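Long-range contact in putative glycoside hydrolase (Bacteroides thetaiotaomicron VPI-5482, PDB 3HBZ), which binds calcium and sodium ions and, as a putative glycoside hydrolase of a new family, may play a role in carbohydrate metabolism: residues 98-103 against 334-339. Numbering follows the deposited sequence.
With CA (calcium ion), chain B; NA (sodium ion), chain D.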
ATOM      1  N   THR A  98      -6.204  -4.597 -12.429  1.00 23.47           N
ATOM      2  CA  THR A  98      -6.051  -3.346 -13.208  1.00 27.08           C
ATOM      3  C   THR A  98      -7.322  -2.480 -13.332  1.00 26.63           C
ATOM      4  O   THR A  98      -7.288  -1.440 -13.992  1.00 26.06           O
ATOM      5  CB  THR A  98      -5.534  -3.625 -14.642  1.00 25.26           C
ATOM      6  OG1 THR A  98      -6.544  -4.302 -15.417  1.00 27.09           O
ATOM      7  CG2 THR A  98      -4.233  -4.440 -14.602  1.00 20.93           C
ATOM      8  N   ILE A  99      -8.414  -2.907 -12.699  1.00 23.81           N
ATOM      9  CA  ILE A  99      -9.697  -2.198 -12.766  1.00 28.82           C
ATOM     10  C   ILE A  99     -10.125  -1.916 -11.338  1.00 25.91           C
ATOM     11  O   ILE A  99     -10.332  -2.848 -10.574  1.00 26.65           O
ATOM     12  CB  ILE A  99     -10.789  -3.032 -13.493  1.00 29.57           C
ATOM     13  CG1 ILE A  99     -10.350  -3.415 -14.911  1.00 38.03           C
ATOM     14  CG2 ILE A  99     -12.155  -2.305 -13.502  1.00 30.19           C
ATOM     15  CD1 ILE A  99     -10.499  -2.349 -15.939  1.00 45.62           C
ATOM     16  N   TYR A 100     -10.278  -0.642 -10.981  1.00 25.91           N
ATOM     17  CA  TYR A 100     -10.454  -0.249  -9.579  1.00 24.36           C
ATOM     18  C   TYR A 100     -11.710   0.576  -9.392  1.00 26.34           C
ATOM     19  O   TYR A 100     -11.767   1.721  -9.816  1.00 24.84           O
ATOM     20  CB  TYR A 100      -9.256   0.579  -9.126  1.00 28.19           C
ATOM     21  CG  TYR A 100      -7.926   0.022  -9.587  1.00 24.35           C
ATOM     22  CD1 TYR A 100      -7.550  -1.268  -9.269  1.00 25.65           C
ATOM     23  CD2 TYR A 100      -7.055   0.792 -10.341  1.00 34.22           C
ATOM     24  CE1 TYR A 100      -6.340  -1.787  -9.686  1.00 29.10           C
ATOM     25  CE2 TYR A 100      -5.845   0.285 -10.779  1.00 32.62           C
ATOM     26  CZ  TYR A 100      -5.475  -0.991 -10.440  1.00 32.65           C
ATOM     27  OH  TYR A 100      -4.245  -1.477 -10.861  1.00 26.45           O
ATOM     28  N   ASN A 101     -12.709  -0.000  -8.737  1.00 23.16           N
ATOM     29  CA  ASN A 101     -13.974   0.690  -8.496  1.00 25.05           C
ATOM     30  C   ASN A 101     -14.173   1.113  -7.023  1.00 24.95           C
ATOM     31  O   ASN A 101     -15.148   1.772  -6.670  1.00 24.52           O
ATOM     32  CB  ASN A 101     -15.121  -0.204  -8.987  1.00 23.36           C
ATOM     33  CG  ASN A 101     -15.271  -0.170 -10.518  1.00 26.69           C
ATOM     34  OD1 ASN A 101     -15.558   0.860 -11.092  1.00 29.47           O
ATOM     35  ND2 ASN A 101     -15.086  -1.299 -11.162  1.00 30.23           N
ATOM     36  N   PHE A 102     -13.237   0.705  -6.174  1.00 24.92           N
ATOM     37  CA  PHE A 102     -13.179   1.109  -4.781  1.00 25.39           C
ATOM     38  C   PHE A 102     -14.414   0.753  -3.968  1.00 25.91           C
ATOM     39  O   PHE A 102     -14.776   1.486  -3.035  1.00 24.58           O
ATOM     40  CB  PHE A 102     -12.789   2.596  -4.697  1.00 21.79           C
ATOM     41  CG  PHE A 102     -11.460   2.872  -5.347  1.00 26.30           C
ATOM     42  CD1 PHE A 102     -10.300   2.496  -4.714  1.00 28.50           C
ATOM     43  CD2 PHE A 102     -11.368   3.339  -6.649  1.00 26.05           C
ATOM     44  CE1 PHE A 102      -9.067   2.667  -5.336  1.00 24.51           C
ATOM     45  CE2 PHE A 102     -10.135   3.509  -7.255  1.00 25.33           C
ATOM     46  CZ  PHE A 102      -8.995   3.163  -6.581  1.00 21.72           C
ATOM     47  N   GLU A 103     -15.046  -0.375  -4.326  1.00 25.33           N
ATOM     48  CA  GLU A 103     -16.215  -0.867  -3.638  1.00 25.40           C
ATOM     49  C   GLU A 103     -15.872  -1.752  -2.422  1.00 28.69           C
ATOM     50  O   GLU A 103     -16.629  -1.820  -1.470  1.00 31.34           O
ATOM     51  CB  GLU A 103     -17.143  -1.674  -4.572  1.00 25.96           C
ATOM     52  CG  GLU A 103     -17.568  -0.989  -5.904  1.00 25.92           C
ATOM     53  CD  GLU A 103     -18.176   0.388  -5.679  1.00 30.64           C
ATOM     54  OE1 GLU A 103     -18.800   0.599  -4.611  1.00 22.94           O
ATOM     55  OE2 GLU A 103     -18.022   1.258  -6.560  1.00 22.00           O
ATOM     56  N   VAL A 334     -10.948   3.806 -11.754  1.00 25.13           N
ATOM     57  CA  VAL A 334      -9.605   3.950 -12.278  1.00 25.28           C
ATOM     58  C   VAL A 334      -9.280   2.681 -13.042  1.00 25.46           C
ATOM     59  O   VAL A 334      -9.722   1.592 -12.670  1.00 20.85           O
ATOM     60  CB  VAL A 334      -8.547   4.154 -11.128  1.00 27.46           C
ATOM     61  CG1 VAL A 334      -7.133   4.246 -11.668  1.00 21.99           C
ATOM     62  CG2 VAL A 334      -8.877   5.402 -10.345  1.00 21.39           C
ATOM     63  N   GLU A 335      -8.443   2.824 -14.062  1.00 25.01           N
ATOM     64  CA  GLU A 335      -7.951   1.693 -14.807  1.00 26.28           C
ATOM     65  C   GLU A 335      -6.465   1.813 -15.102  1.00 26.13           C
ATOM     66  O   GLU A 335      -5.991   2.837 -15.588  1.00 27.04           O
ATOM     67  CB  GLU A 335      -8.743   1.542 -16.138  1.00 25.36           C
ATOM     68  CG  GLU A 335      -8.410   0.255 -16.781  1.00 30.91           C
ATOM     69  CD  GLU A 335      -9.244  -0.085 -17.999  1.00 35.49           C
ATOM     70  OE1 GLU A 335     -10.072   0.746 -18.431  1.00 32.67           O
ATOM     71  OE2 GLU A 335      -9.045  -1.213 -18.506  1.00 36.31           O
ATOM     72  N   LEU A 336      -5.726   0.744 -14.858  1.00 26.12           N
ATOM     73  CA  LEU A 336      -4.373   0.607 -15.421  1.00 25.00           C
ATOM     74  C   LEU A 336      -4.469  -0.055 -16.808  1.00 27.11           C
ATOM     75  O   LEU A 336      -4.747  -1.261 -16.931  1.00 26.44           O
ATOM     76  CB  LEU A 336      -3.507  -0.221 -14.460  1.00 24.25           C
ATOM     77  CG  LEU A 336      -2.061  -0.418 -14.904  1.00 25.57           C
ATOM     78  CD1 LEU A 336      -1.357   0.925 -15.134  1.00 23.72           C
ATOM     79  CD2 LEU A 336      -1.331  -1.335 -13.856  1.00 20.68           C
ATOM     80  N   ILE A 337      -4.274   0.739 -17.860  1.00 26.64           N
ATOM     81  CA  ILE A 337      -4.402   0.260 -19.241  1.00 24.32           C
ATOM     82  C   ILE A 337      -3.009  -0.145 -19.720  1.00 24.65           C
ATOM     83  O   ILE A 337      -2.038   0.596 -19.529  1.00 23.87           O
ATOM     84  CB  ILE A 337      -4.998   1.369 -20.183  1.00 25.81           C
ATOM     85  CG1 ILE A 337      -6.386   1.825 -19.652  1.00 30.75           C
ATOM     86  CG2 ILE A 337      -5.118   0.878 -21.678  1.00 26.53           C
ATOM     87  CD1 ILE A 337      -6.876   3.180 -20.211  1.00 26.56           C
ATOM     88  N   TYR A 338      -2.930  -1.328 -20.307  1.00 24.87           N
ATOM     89  CA  TYR A 338      -1.688  -1.878 -20.831  1.00 25.98           C
ATOM     90  C   TYR A 338      -1.822  -2.394 -22.282  1.00 28.30           C
ATOM     91  O   TYR A 338      -2.928  -2.646 -22.800  1.00 26.51           O
ATOM     92  CB  TYR A 338      -1.188  -3.000 -19.926  1.00 27.43           C
ATOM     93  CG  TYR A 338      -2.134  -4.153 -19.720  1.00 26.29           C
ATOM     94  CD1 TYR A 338      -2.145  -5.225 -20.602  1.00 30.43           C
ATOM     95  CD2 TYR A 338      -3.014  -4.174 -18.636  1.00 29.92           C
ATOM     96  CE1 TYR A 338      -3.007  -6.307 -20.422  1.00 31.27           C
ATOM     97  CE2 TYR A 338      -3.874  -5.264 -18.433  1.00 30.99           C
ATOM     98  CZ  TYR A 338      -3.853  -6.322 -19.335  1.00 34.50           C
ATOM     99  OH  TYR A 338      -4.683  -7.386 -19.176  1.00 38.85           O
ATOM    100  N   ARG A 339      -0.683  -2.520 -22.944  1.00 29.09           N
ATOM    101  CA  ARG A 339      -0.687  -2.888 -24.368  1.00 32.95           C
ATOM    102  C   ARG A 339      -1.120  -4.341 -24.553  1.00 37.06           C
ATOM    103  O   ARG A 339      -0.650  -5.197 -23.797  1.00 36.71           O
ATOM    104  CB  ARG A 339       0.684  -2.704 -24.961  1.00 30.79           C
ATOM    105  CG  ARG A 339       0.709  -3.012 -26.487  1.00 34.83           C
ATOM    106  CD  ARG A 339       2.018  -2.591 -27.100  1.00 39.56           C
ATOM    107  NE  ARG A 339       2.140  -1.164 -26.849  1.00 43.48           N
ATOM    108  CZ  ARG A 339       3.263  -0.536 -26.529  1.00 46.83           C
ATOM    109  NH1 ARG A 339       4.411  -1.215 -26.418  1.00 47.99           N
ATOM    110  NH2 ARG A 339       3.223   0.789 -26.308  1.00 32.72           N
TER
HETATM  111 CA    CA B   1     -16.958   3.189  -7.318  1.00 35.78          CA
HETATM  112 NA    NA D   3     -10.903  -4.872  -9.452  1.00 43.85          NA
HETATM  113  O   HOH W   1     -17.191   2.478  -9.568  1.00 22.13           O
HETATM  114  O   HOH W   2     -12.433  -2.865  -8.246  1.00 27.34           O
HETATM  115  O   HOH W   3     -12.293  -5.984  -7.601  1.00 35.75           O
HETATM  116  O   HOH W   4     -13.029  -5.155 -11.201  1.00 47.65           O
HETATM  117  O   HOH W   5     -10.111  -6.890  -9.499  1.00 42.88           O
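Tyr100 and Val334 face each other as a hydrogen-bonded antiparallel pair: Tyr100 N donates to Val334 O (2.9 Å) and Val334 N returns the bond to Tyr100 O (3.0 Å). Two residues along, past the non-hydrogen-bonded pair Ile99-Glu335, Leu336 N donates to Thr98 O at 2.8 Å. The tight packing is on the face carrying Tyr100 and Val334. Val334 CG1, anti to its backbone N (chi1 178°), comes 3.7 Å from Tyr100 CD2, while CG2 meets the edge of the Phe102 ring at CE2 (3.8 Å). Farther along, the Tyr100 phenol lies beside Leu336, Tyr100 OH 3.9 Å from Leu336 CB, and its hydroxyl hydrogen-bonds with Ala97 O. An alanine at Tyr100 would probably leave a gap beside Val334 and Leu336 and deprive Ala97 O of its phenol partner. The opposite face is looser and more open to solvent: Ile99 and Glu335 run side by side, and Ile99 CD1 lies against the carboxylate, 3.2 Å from OE2, without a polar bond. Two backbone carbonyls of 98-103 bind metals: Ile99 O holds sodium with the Glu116 carboxylate and waters, and Asn101 O shares calcium with the Glu103 and Asp332 carboxylates and the Thr155 and Lys157 carbonyls. The short strand 99-100 thus borders strand 328-338, whose other edge pairs with strand 210-220, while Ile310 and Phe312 of strand 306-313 pack against Tyr100 and Val334, respectively.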